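Side-chain contacts in vivid PAS protein VVD (Neurospora crassa, PDB 3D72), which senses blue light through a flavin cofactor held in a LOV domain of the PAS family and, on light activation, forms a rapidly exchanging dimer: residues Glu113-Asn116 and Gln122-Val125; Thr61-Ala66 and Cys73-Ser78; Gly8-Met13 and Pro49-Ser54. The protein carries 1 engineered substitution. All blocks are in the same frame, centred on the assembly; numbering follows the deposited sequence.

Contact 1. Residues Glu113-Asn116 and Gln122-Val125. With FAD (flavin-adenine dinucleotide), chain C.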
loop_
_atom_site.group_PDB
_atom_site.type_symbol
_atom_site.label_atom_id
_atom_site.label_comp_id
_atom_site.label_asym_id
_atom_site.label_seq_id
_atom_site.Cartn_x
_atom_site.Cartn_y
_atom_site.Cartn_z
ATOM N N GLU A 113 3.813 -24.570 -1.368
ATOM C CA GLU A 113 2.605 -25.074 -1.990
ATOM C C GLU A 113 2.112 -26.084 -0.964
ATOM O O GLU A 113 2.861 -26.970 -0.550
ATOM C CB GLU A 113 2.886 -25.779 -3.316
ATOM C CG GLU A 113 3.162 -24.846 -4.473
ATOM C CD GLU A 113 2.816 -25.490 -5.795
ATOM O OE1 GLU A 113 3.111 -26.691 -5.945
ATOM O OE2 GLU A 113 2.254 -24.803 -6.674
ATOM N N VAL A 114 0.868 -25.940 -0.533
ATOM C CA VAL A 114 0.327 -26.848 0.463
ATOM C C VAL A 114 -1.064 -27.314 0.078
ATOM O O VAL A 114 -1.874 -26.543 -0.431
ATOM C CB VAL A 114 0.276 -26.173 1.868
ATOM C CG1 VAL A 114 -0.626 -24.955 1.841
ATOM C CG2 VAL A 114 -0.217 -27.173 2.912
ATOM N N VAL A 115 -1.333 -28.594 0.299
ATOM C CA VAL A 115 -2.645 -29.125 -0.013
ATOM C C VAL A 115 -3.627 -28.599 1.024
ATOM O O VAL A 115 -3.388 -28.713 2.223
ATOM C CB VAL A 115 -2.648 -30.668 0.012
ATOM C CG1 VAL A 115 -4.071 -31.185 -0.131
ATOM C CG2 VAL A 115 -1.786 -31.198 -1.124
ATOM N N ASN A 116 -4.715 -28.001 0.545
ATOM C CA ASN A 116 -5.762 -27.450 1.400
ATOM C C ASN A 116 -7.126 -27.923 0.913
ATOM O O ASN A 116 -7.261 -28.495 -0.176
ATOM C CB ASN A 116 -5.737 -25.910 1.388
ATOM C CG ASN A 116 -4.715 -25.308 2.366
ATOM O OD1 ASN A 116 -4.640 -24.087 2.509
ATOM N ND2 ASN A 116 -3.941 -26.155 3.038
ATOM N N GLN A 122 -13.580 -29.704 -1.179
ATOM C CA GLN A 122 -12.827 -29.727 -2.428
ATOM C C GLN A 122 -11.337 -29.506 -2.198
ATOM O O GLN A 122 -10.924 -28.491 -1.639
ATOM C CB GLN A 122 -13.342 -28.667 -3.398
ATOM C CG GLN A 122 -12.469 -28.516 -4.641
ATOM C CD GLN A 122 -12.751 -27.237 -5.409
ATOM O OE1 GLN A 122 -11.885 -26.720 -6.117
ATOM N NE2 GLN A 122 -13.971 -26.723 -5.279
ATOM N N ARG A 123 -10.536 -30.459 -2.652
ATOM C CA ARG A 123 -9.087 -30.392 -2.512
ATOM C C ARG A 123 -8.467 -29.442 -3.530
ATOM O O ARG A 123 -8.864 -29.412 -4.696
ATOM C CB ARG A 123 -8.479 -31.784 -2.713
ATOM C CG ARG A 123 -6.962 -31.805 -2.822
ATOM C CD ARG A 123 -6.465 -33.193 -3.196
ATOM N NE ARG A 123 -5.026 -33.231 -3.454
ATOM C CZ ARG A 123 -4.159 -33.919 -2.720
ATOM N NH1 ARG A 123 -4.582 -34.627 -1.680
ATOM N NH2 ARG A 123 -2.872 -33.903 -3.020
ATOM N N PHE A 124 -7.495 -28.659 -3.080
ATOM C CA PHE A 124 -6.788 -27.754 -3.971
ATOM C C PHE A 124 -5.377 -27.517 -3.467
ATOM O O PHE A 124 -5.067 -27.780 -2.302
ATOM C CB PHE A 124 -7.534 -26.417 -4.144
ATOM C CG PHE A 124 -7.508 -25.510 -2.938
ATOM C CD1 PHE A 124 -8.410 -25.684 -1.893
ATOM C CD2 PHE A 124 -6.603 -24.454 -2.875
ATOM C CE1 PHE A 124 -8.417 -24.811 -0.803
ATOM C CE2 PHE A 124 -6.602 -23.577 -1.791
ATOM C CZ PHE A 124 -7.506 -23.755 -0.754
ATOM N N VAL A 125 -4.507 -27.064 -4.363
ATOM C CA VAL A 125 -3.135 -26.763 -3.994
ATOM C C VAL A 125 -3.089 -25.257 -3.787
ATOM O O VAL A 125 -3.393 -24.480 -4.691
ATOM C CB VAL A 125 -2.139 -27.163 -5.100
ATOM C CG1 VAL A 125 -0.712 -26.918 -4.627
ATOM C CG2 VAL A 125 -2.336 -28.633 -5.464
HETATM P PA FAD C . 2.676 -28.367 13.754
HETATM O O1A FAD C . 1.252 -28.559 14.143
HETATM O O2A FAD C . 3.690 -28.369 14.835
HETATM O O5B FAD C . 3.035 -29.462 12.663
HETATM C C5B FAD C . 4.342 -29.601 12.070
HETATM C C4B FAD C . 4.355 -30.913 11.291
HETATM O O4B FAD C . 5.684 -31.071 10.762
HETATM C C3B FAD C . 4.030 -32.175 12.118
HETATM O O3B FAD C . 2.994 -32.964 11.593
HETATM C C2B FAD C . 5.348 -32.932 12.233
HETATM O O2B FAD C . 5.300 -34.334 12.178
HETATM C C1B FAD C . 6.260 -32.322 11.164
HETATM N N9A FAD C . 7.601 -32.017 11.625
HETATM C C8A FAD C . 7.971 -31.170 12.632
HETATM N N7A FAD C . 9.266 -31.103 12.836
HETATM C C5A FAD C . 9.785 -31.993 11.910
HETATM C C6A FAD C . 11.140 -32.379 11.610
HETATM N N6A FAD C . 12.180 -31.885 12.287
HETATM N N1A FAD C . 11.343 -33.293 10.617
HETATM C C2A FAD C . 10.261 -33.780 9.950
HETATM N N3A FAD C . 8.954 -33.485 10.136
HETATM C C4A FAD C . 8.795 -32.555 11.175
HETATM N N1 FAD C . -1.670 -23.042 6.377
HETATM C C2 FAD C . -2.458 -23.563 5.401
HETATM O O2 FAD C . -2.580 -24.789 5.227
HETATM N N3 FAD C . -3.151 -22.698 4.540
HETATM C C4 FAD C . -3.124 -21.304 4.613
HETATM O O4 FAD C . -3.773 -20.622 3.786
HETATM C C4X FAD C . -2.293 -20.772 5.620
HETATM N N5 FAD C . -2.219 -19.374 5.769
HETATM C C5X FAD C . -1.406 -18.875 6.771
HETATM C C6 FAD C . -1.317 -17.458 6.937
HETATM C C7 FAD C . -0.557 -16.894 7.934
HETATM C C7M FAD C . -0.513 -15.362 8.010
HETATM C C8 FAD C . 0.128 -17.714 8.865
HETATM C C8M FAD C . 0.961 -17.156 10.001
HETATM C C9 FAD C . 0.058 -19.146 8.712
HETATM C C9A FAD C . -0.701 -19.744 7.691
HETATM N N10 FAD C . -0.791 -21.182 7.497
HETATM C C10 FAD C . -1.614 -21.673 6.508
HETATM C "C1'" FAD C . -0.039 -22.153 8.341
HETATM C "C2'" FAD C . -0.595 -22.635 9.659
HETATM O "O2'" FAD C . -1.269 -21.546 10.299
HETATM C "C3'" FAD C . 0.589 -23.204 10.476
HETATM O "O3'" FAD C . 1.537 -22.160 10.692
HETATM C "C4'" FAD C . 1.311 -24.390 9.751
HETATM O "O4'" FAD C . 0.418 -25.482 9.644
HETATM C "C5'" FAD C . 2.594 -24.840 10.468
HETATM O "O5'" FAD C . 2.490 -24.677 11.892
HETATM P P FAD C . 1.775 -25.740 12.830
HETATM O O1P FAD C . 1.539 -25.053 14.103
HETATM O O2P FAD C . 0.578 -26.306 12.161
HETATM O O3P FAD C . 2.818 -26.934 13.077
HETATM O O HOH W 1 -0.829 -23.650 -6.635
#
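Asn116 lays its CB over the face of the Phe124 ring, 3.9 Å from the ring centroid, as a CH-pi contact. With CG anti to the carbonyl carbon (chi1 -83°), the amide swings off the ring toward the flavin. OD1 takes the N-H of FAD N3 at 2.9 Å in an almost straight bond (173°), and it also receives Asn126 ND2. ND2 in turn donates to FAD O2 at 2.9 Å, while a second bond, 2.7 Å to Val115 O, reaches that oxygen from above its carbonyl plane and fixes the amide's rotation. Replacing Asn116 by alanine is likely to leave FAD N3 without its acceptor and Val115 O without its side-chain donor. Beneath, Asn116 and Phe124 form an antiparallel hydrogen-bonded pair, Asn116 N to Phe124 O and Phe124 N to Asn116 O, 2.9 Å each. On the other face of the sheet Val115 lays CG1 over the centre of the Arg123 guanidinium. The hairpin joins the outermost strand 110-117 to strand 123-134, and Leu76, from the loop before helix 94-106, packs on Asn116.

Contact 2. Residues Thr61-Ala66 and Cys73-Ser78; sequences TGYSNA and CRFLQS. With FAD (flavin-adenine dinucleotide), chain C.
Tyr63 and Phe75 meet as a T-shaped pair, the edge of Phe75 directed at the face of Tyr63, with planes at 80° and centroids 5.2 Å apart. The closest touch is between Tyr63 CE1 and Phe75 CE1, 3.8 Å, near the rim of the tyrosine ring. Phe75 gets there because chi1 of 71° sets its CG between the backbone N and the carbonyl carbon.

Aliphatic contacts continue this buried patch. Leu76 CD2 approaches Tyr63 CE1 to 3.8 Å and Thr61 CG2 to 3.9 Å, the threonine and leucine chains crossing nearly at right angles. The other methyl, CD1, turns toward FAD O4, so this leucine packs on Thr61, Tyr63 and the cofactor.

One water joins the segments, 2.7 Å from Tyr63 OH and also within bonding distance of Ser78 O.

The 3-10 segment also supplies hydrogen bonds to the cofactor. Arg74 grips two oxygens of one phosphate edge-on, NE reaching FAD O2P and NH1 reaching FAD O1P at 2.8 Å (176°), while NH2 forms a salt bridge with Asp47. Gln77 NE2 donates to FAD O2 at 2.9 Å and to FAD O4', with a weak bond to FAD N1, and Arg89 NE holds its OE1.

Cys73 SG lies 3.2 Å from FAD C4X, consistent with the cysteine that forms the light-driven flavin adduct in LOV domains; Asn72 to Gln77 read NCRFLQ, the core of the LOV signature.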
loop_
_atom_site.group_PDB
_atom_site.type_symbol
_atom_site.label_atom_id
_atom_site.label_comp_id
_atom_site.label_asym_id
_atom_site.label_seq_id
_atom_site.Cartn_x
_atom_site.Cartn_y
_atom_site.Cartn_z
ATOM N N THR A 61 -11.895 -20.142 -0.128
ATOM C CA THR A 61 -12.038 -21.286 0.769
ATOM C C THR A 61 -13.458 -21.753 1.055
ATOM O O THR A 61 -13.658 -22.883 1.501
ATOM C CB THR A 61 -11.344 -21.011 2.125
ATOM O OG1 THR A 61 -12.017 -19.944 2.808
ATOM C CG2 THR A 61 -9.886 -20.637 1.912
ATOM N N GLY A 62 -14.437 -20.885 0.818
ATOM C CA GLY A 62 -15.824 -21.245 1.064
ATOM C C GLY A 62 -16.282 -21.052 2.499
ATOM O O GLY A 62 -17.438 -21.329 2.828
ATOM N N TYR A 63 -15.377 -20.594 3.360
ATOM C CA TYR A 63 -15.694 -20.361 4.767
ATOM C C TYR A 63 -16.093 -18.905 4.990
ATOM O O TYR A 63 -15.711 -18.035 4.221
ATOM C CB TYR A 63 -14.484 -20.693 5.649
ATOM C CG TYR A 63 -14.161 -22.169 5.753
ATOM C CD1 TYR A 63 -13.208 -22.768 4.921
ATOM C CD2 TYR A 63 -14.796 -22.969 6.703
ATOM C CE1 TYR A 63 -12.893 -24.119 5.045
ATOM C CE2 TYR A 63 -14.496 -24.314 6.826
ATOM C CZ TYR A 63 -13.545 -24.887 5.999
ATOM O OH TYR A 63 -13.253 -26.227 6.143
ATOM N N SER A 64 -16.862 -18.645 6.043
ATOM C CA SER A 64 -17.297 -17.284 6.360
ATOM C C SER A 64 -16.349 -16.649 7.376
ATOM O O SER A 64 -15.504 -17.332 7.955
ATOM C CB SER A 64 -18.705 -17.317 6.960
ATOM O OG SER A 64 -18.683 -18.007 8.198
ATOM N N ASN A 65 -16.491 -15.343 7.590
ATOM C CA ASN A 65 -15.659 -14.643 8.563
ATOM C C ASN A 65 -15.793 -15.295 9.935
ATOM O O ASN A 65 -14.798 -15.523 10.625
ATOM C CB ASN A 65 -16.077 -13.173 8.672
ATOM C CG ASN A 65 -15.085 -12.232 8.025
ATOM O OD1 ASN A 65 -13.893 -12.266 8.327
ATOM N ND2 ASN A 65 -15.575 -11.379 7.132
ATOM N N ALA A 66 -17.030 -15.596 10.325
ATOM C CA ALA A 66 -17.300 -16.213 11.618
ATOM C C ALA A 66 -16.610 -17.562 11.777
ATOM O O ALA A 66 -16.222 -17.944 12.879
ATOM C CB ALA A 66 -18.803 -16.380 11.807
ATOM N N CYS A 73 -4.796 -20.956 10.935
ATOM C CA CYS A 73 -5.138 -21.329 9.575
ATOM C C CYS A 73 -4.922 -22.788 9.196
ATOM O O CYS A 73 -5.334 -23.202 8.118
ATOM C CB CYS A 73 -4.378 -20.428 8.607
ATOM S SG CYS A 73 -5.193 -20.225 6.980
ATOM N N ARG A 74 -4.296 -23.572 10.066
ATOM C CA ARG A 74 -4.055 -24.971 9.723
ATOM C C ARG A 74 -5.331 -25.772 9.486
ATOM O O ARG A 74 -5.264 -26.872 8.937
ATOM C CB ARG A 74 -3.208 -25.672 10.800
ATOM C CG ARG A 74 -3.938 -25.924 12.110
ATOM C CD ARG A 74 -3.102 -26.803 13.047
ATOM N NE ARG A 74 -1.985 -26.081 13.654
ATOM C CZ ARG A 74 -2.094 -25.243 14.680
ATOM N NH1 ARG A 74 -1.012 -24.632 15.155
ATOM N NH2 ARG A 74 -3.272 -25.026 15.246
ATOM N N PHE A 75 -6.488 -25.240 9.879
ATOM C CA PHE A 75 -7.735 -25.982 9.674
ATOM C C PHE A 75 -7.992 -26.285 8.199
ATOM O O PHE A 75 -8.734 -27.201 7.877
ATOM C CB PHE A 75 -8.938 -25.230 10.271
ATOM C CG PHE A 75 -9.324 -23.985 9.522
ATOM C CD1 PHE A 75 -10.151 -24.053 8.400
ATOM C CD2 PHE A 75 -8.875 -22.735 9.948
ATOM C CE1 PHE A 75 -10.517 -22.901 7.712
ATOM C CE2 PHE A 75 -9.240 -21.578 9.260
ATOM C CZ PHE A 75 -10.061 -21.658 8.146
ATOM N N LEU A 76 -7.376 -25.516 7.306
ATOM C CA LEU A 76 -7.558 -25.734 5.876
ATOM C C LEU A 76 -6.869 -27.018 5.419
ATOM O O LEU A 76 -7.102 -27.487 4.307
ATOM C CB LEU A 76 -6.994 -24.549 5.070
ATOM C CG LEU A 76 -7.743 -23.214 5.162
ATOM C CD1 LEU A 76 -6.987 -22.143 4.381
ATOM C CD2 LEU A 76 -9.146 -23.371 4.604
ATOM N N GLN A 77 -6.023 -27.584 6.273
ATOM C CA GLN A 77 -5.296 -28.792 5.908
ATOM C C GLN A 77 -6.109 -30.072 5.974
ATOM O O GLN A 77 -5.606 -31.143 5.641
ATOM C CB GLN A 77 -4.034 -28.902 6.762
ATOM C CG GLN A 77 -2.970 -27.887 6.346
ATOM C CD GLN A 77 -2.049 -27.500 7.474
ATOM O OE1 GLN A 77 -1.829 -28.277 8.411
ATOM N NE2 GLN A 77 -1.483 -26.292 7.388
ATOM N N SER A 78 -7.367 -29.954 6.379
ATOM C CA SER A 78 -8.252 -31.114 6.467
ATOM C C SER A 78 -9.595 -30.814 5.812
ATOM O O SER A 78 -10.133 -29.717 5.942
ATOM C CB SER A 78 -8.475 -31.505 7.927
ATOM O OG SER A 78 -9.258 -32.684 8.017
HETATM P PA FAD C . 2.676 -28.367 13.754
HETATM O O1A FAD C . 1.252 -28.559 14.143
HETATM O O2A FAD C . 3.690 -28.369 14.835
HETATM O O5B FAD C . 3.035 -29.462 12.663
HETATM C C5B FAD C . 4.342 -29.601 12.070
HETATM C C4B FAD C . 4.355 -30.913 11.291
HETATM O O4B FAD C . 5.684 -31.071 10.762
HETATM C C3B FAD C . 4.030 -32.175 12.118
HETATM O O3B FAD C . 2.994 -32.964 11.593
HETATM C C2B FAD C . 5.348 -32.932 12.233
HETATM O O2B FAD C . 5.300 -34.334 12.178
HETATM C C1B FAD C . 6.260 -32.322 11.164
HETATM N N9A FAD C . 7.601 -32.017 11.625
HETATM C C8A FAD C . 7.971 -31.170 12.632
HETATM N N7A FAD C . 9.266 -31.103 12.836
HETATM C C5A FAD C . 9.785 -31.993 11.910
HETATM C C6A FAD C . 11.140 -32.379 11.610
HETATM N N6A FAD C . 12.180 -31.885 12.287
HETATM N N1A FAD C . 11.343 -33.293 10.617
HETATM C C2A FAD C . 10.261 -33.780 9.950
HETATM N N3A FAD C . 8.954 -33.485 10.136
HETATM C C4A FAD C . 8.795 -32.555 11.175
HETATM N N1 FAD C . -1.670 -23.042 6.377
HETATM C C2 FAD C . -2.458 -23.563 5.401
HETATM O O2 FAD C . -2.580 -24.789 5.227
HETATM N N3 FAD C . -3.151 -22.698 4.540
HETATM C C4 FAD C . -3.124 -21.304 4.613
HETATM O O4 FAD C . -3.773 -20.622 3.786
HETATM C C4X FAD C . -2.293 -20.772 5.620
HETATM N N5 FAD C . -2.219 -19.374 5.769
HETATM C C5X FAD C . -1.406 -18.875 6.771
HETATM C C6 FAD C . -1.317 -17.458 6.937
HETATM C C7 FAD C . -0.557 -16.894 7.934
HETATM C C7M FAD C . -0.513 -15.362 8.010
HETATM C C8 FAD C . 0.128 -17.714 8.865
HETATM C C8M FAD C . 0.961 -17.156 10.001
HETATM C C9 FAD C . 0.058 -19.146 8.712
HETATM C C9A FAD C . -0.701 -19.744 7.691
HETATM N N10 FAD C . -0.791 -21.182 7.497
HETATM C C10 FAD C . -1.614 -21.673 6.508
HETATM C "C1'" FAD C . -0.039 -22.153 8.341
HETATM C "C2'" FAD C . -0.595 -22.635 9.659
HETATM O "O2'" FAD C . -1.269 -21.546 10.299
HETATM C "C3'" FAD C . 0.589 -23.204 10.476
HETATM O "O3'" FAD C . 1.537 -22.160 10.692
HETATM C "C4'" FAD C . 1.311 -24.390 9.751
HETATM O "O4'" FAD C . 0.418 -25.482 9.644
HETATM C "C5'" FAD C . 2.594 -24.840 10.468
HETATM O "O5'" FAD C . 2.490 -24.677 11.892
HETATM P P FAD C . 1.775 -25.740 12.830
HETATM O O1P FAD C . 1.539 -25.053 14.103
HETATM O O2P FAD C . 0.578 -26.306 12.161
HETATM O O3P FAD C . 2.818 -26.934 13.077
HETATM O O HOH W 2 -10.827 -27.013 5.305
#

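Contact 3. Residues Gly8-Met13 and Pro49-Ser54; sequences GGYDIM and PIVYAS
The hydroxyl of Tyr10 rests on Val51, with Val51 CB 3.4 Å from Tyr10 OH, and is hydrogen-bonded to Ala6 N. From there the valine spreads over the ring. Its CG2 stands 3.9 Å from the Tyr10 centroid, 22° off the normal and displaced toward the rim, a CH-pi contact, and Tyr10 CE1 lies 3.4 Å from Val51 O. The ring thus spans both side chain and backbone of the strand, and Tyr142 meets it with its plane nearly perpendicular.

A second CH-pi contact joins Ile12 to Tyr52. Ile12 CG1 sits almost exactly above the middle of the ring, 3.7 Å from its centroid, while CD1 reaches Tyr52 CD1 at 3.7 Å. Both neighbours on the strand can face the N-terminal segment because Val51 and Tyr52 form a classic beta bulge opposite Leu40, on the outermost strand 50-53 of the antiparallel PAS sheet. CG of Tyr52 stands anti to the backbone N (chi1 178°), which carries its ring out to the isoleucine.

In the partner segment Asp11 centres an inverse gamma turn, with a weak bond from Ile12 N to Tyr10 O, and its OD1 caps helix 12-21 at Gly14 N. Met1 of the second subunit packs on both Ile12 and Tyr52, while Tyr10 makes backbone hydrogen bonds to that subunit.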
loop_
_atom_site.group_PDB
_atom_site.type_symbol
_atom_site.label_atom_id
_atom_site.label_comp_id
_atom_site.label_asym_id
_atom_site.label_seq_id
_atom_site.Cartn_x
_atom_site.Cartn_y
_atom_site.Cartn_z
ATOM N N GLY A 8 -11.417 -1.068 16.122
ATOM C CA GLY A 8 -10.982 -0.110 15.112
ATOM C C GLY A 8 -10.511 -0.889 13.912
ATOM O O GLY A 8 -10.454 -0.354 12.801
ATOM N N GLY A 9 -10.166 -2.170 14.117
ATOM C CA GLY A 9 -9.743 -2.986 13.005
ATOM C C GLY A 9 -8.249 -2.961 12.744
ATOM O O GLY A 9 -7.488 -2.361 13.497
ATOM N N TYR A 10 -7.833 -3.558 11.630
ATOM C CA TYR A 10 -6.418 -3.606 11.303
ATOM C C TYR A 10 -5.947 -2.741 10.143
ATOM O O TYR A 10 -6.687 -2.522 9.198
ATOM C CB TYR A 10 -6.004 -5.057 11.063
ATOM C CG TYR A 10 -6.207 -5.908 12.289
ATOM C CD1 TYR A 10 -7.432 -6.514 12.542
ATOM C CD2 TYR A 10 -5.201 -6.022 13.248
ATOM C CE1 TYR A 10 -7.653 -7.212 13.738
ATOM C CE2 TYR A 10 -5.408 -6.712 14.440
ATOM C CZ TYR A 10 -6.639 -7.300 14.679
ATOM O OH TYR A 10 -6.861 -7.951 15.872
ATOM N N ASP A 11 -4.707 -2.268 10.231
ATOM C CA ASP A 11 -4.121 -1.426 9.187
ATOM C C ASP A 11 -3.624 -2.266 8.012
ATOM O O ASP A 11 -2.434 -2.243 7.683
ATOM C CB ASP A 11 -2.953 -0.605 9.744
ATOM C CG ASP A 11 -2.537 0.523 8.808
ATOM O OD1 ASP A 11 -3.197 0.707 7.757
ATOM O OD2 ASP A 11 -1.556 1.225 9.131
ATOM N N ILE A 12 -4.546 -2.978 7.371
ATOM C CA ILE A 12 -4.197 -3.825 6.243
ATOM C C ILE A 12 -3.521 -3.039 5.124
ATOM O O ILE A 12 -2.530 -3.507 4.558
ATOM C CB ILE A 12 -5.440 -4.560 5.691
ATOM C CG1 ILE A 12 -6.084 -5.397 6.804
ATOM C CG2 ILE A 12 -5.046 -5.436 4.498
ATOM C CD1 ILE A 12 -5.135 -6.378 7.487
ATOM N N MET A 13 -4.026 -1.849 4.799
ATOM C CA MET A 13 -3.387 -1.064 3.733
ATOM C C MET A 13 -1.960 -0.674 4.096
ATOM O O MET A 13 -1.039 -0.808 3.273
ATOM C CB MET A 13 -4.194 0.196 3.417
ATOM C CG MET A 13 -5.537 -0.093 2.795
ATOM S SD MET A 13 -6.243 1.377 2.015
ATOM C CE MET A 13 -6.904 2.192 3.414
ATOM N N PRO A 49 -3.600 -16.788 15.845
ATOM C CA PRO A 49 -4.927 -16.720 15.232
ATOM C C PRO A 49 -5.149 -15.711 14.106
ATOM O O PRO A 49 -4.533 -14.649 14.082
ATOM C CB PRO A 49 -5.822 -16.418 16.425
ATOM C CG PRO A 49 -4.971 -15.498 17.234
ATOM C CD PRO A 49 -3.613 -16.182 17.192
ATOM N N ILE A 50 -6.045 -16.062 13.189
ATOM C CA ILE A 50 -6.425 -15.177 12.104
ATOM C C ILE A 50 -7.246 -14.059 12.735
ATOM O O ILE A 50 -8.218 -14.324 13.444
ATOM C CB ILE A 50 -7.321 -15.901 11.069
ATOM C CG1 ILE A 50 -6.533 -17.022 10.385
ATOM C CG2 ILE A 50 -7.851 -14.912 10.056
ATOM C CD1 ILE A 50 -7.398 -17.954 9.559
ATOM N N VAL A 51 -6.854 -12.816 12.497
ATOM C CA VAL A 51 -7.588 -11.679 13.056
ATOM C C VAL A 51 -8.212 -10.840 11.938
ATOM O O VAL A 51 -8.980 -9.913 12.190
ATOM C CB VAL A 51 -6.683 -10.789 13.967
ATOM C CG1 VAL A 51 -6.285 -11.566 15.213
ATOM C CG2 VAL A 51 -5.442 -10.336 13.219
ATOM N N TYR A 52 -7.866 -11.165 10.692
ATOM C CA TYR A 52 -8.435 -10.487 9.528
ATOM C C TYR A 52 -8.379 -11.398 8.314
ATOM O O TYR A 52 -7.368 -12.046 8.081
ATOM C CB TYR A 52 -7.683 -9.196 9.189
ATOM C CG TYR A 52 -8.248 -8.512 7.960
ATOM C CD1 TYR A 52 -7.770 -8.805 6.681
ATOM C CD2 TYR A 52 -9.314 -7.628 8.076
ATOM C CE1 TYR A 52 -8.351 -8.234 5.548
ATOM C CE2 TYR A 52 -9.897 -7.056 6.953
ATOM C CZ TYR A 52 -9.415 -7.363 5.699
ATOM O OH TYR A 52 -10.024 -6.795 4.606
ATOM N N ALA A 53 -9.469 -11.442 7.551
ATOM C CA ALA A 53 -9.522 -12.260 6.339
ATOM C C ALA A 53 -10.181 -11.449 5.234
ATOM O O ALA A 53 -11.248 -10.866 5.427
ATOM C CB ALA A 53 -10.305 -13.549 6.592
ATOM N N SER A 54 -9.537 -11.394 4.072
ATOM C CA SER A 54 -10.100 -10.636 2.961
ATOM C C SER A 54 -11.265 -11.395 2.348
ATOM O O SER A 54 -11.363 -12.616 2.479
ATOM C CB SER A 54 -9.043 -10.369 1.884
ATOM O OG SER A 54 -8.835 -11.507 1.072
#

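Contact 2 is the one that touches both of the others. Contacts 1 and 2, their centres about 12 Å apart, both bind FAD and meet directly, Asn116 OD1 lying 3.5 Å from Leu76 CB; through Asn116 ND2 and Gln77 NE2, both donate to FAD O2. Contact 3 does not bind the cofactor; the side chain of Val51 is about 9 Å from the bound FAD. Its strand nevertheless abuts contact 2, with Ile50 CD1 4.0 Å from Cys73 CB. Contacts 1 and 3 share a sheet but sit on opposite sides of the chain's centre, with centres about 24 Å apart. Of the three, contact 3 alone is touched by the second subunit.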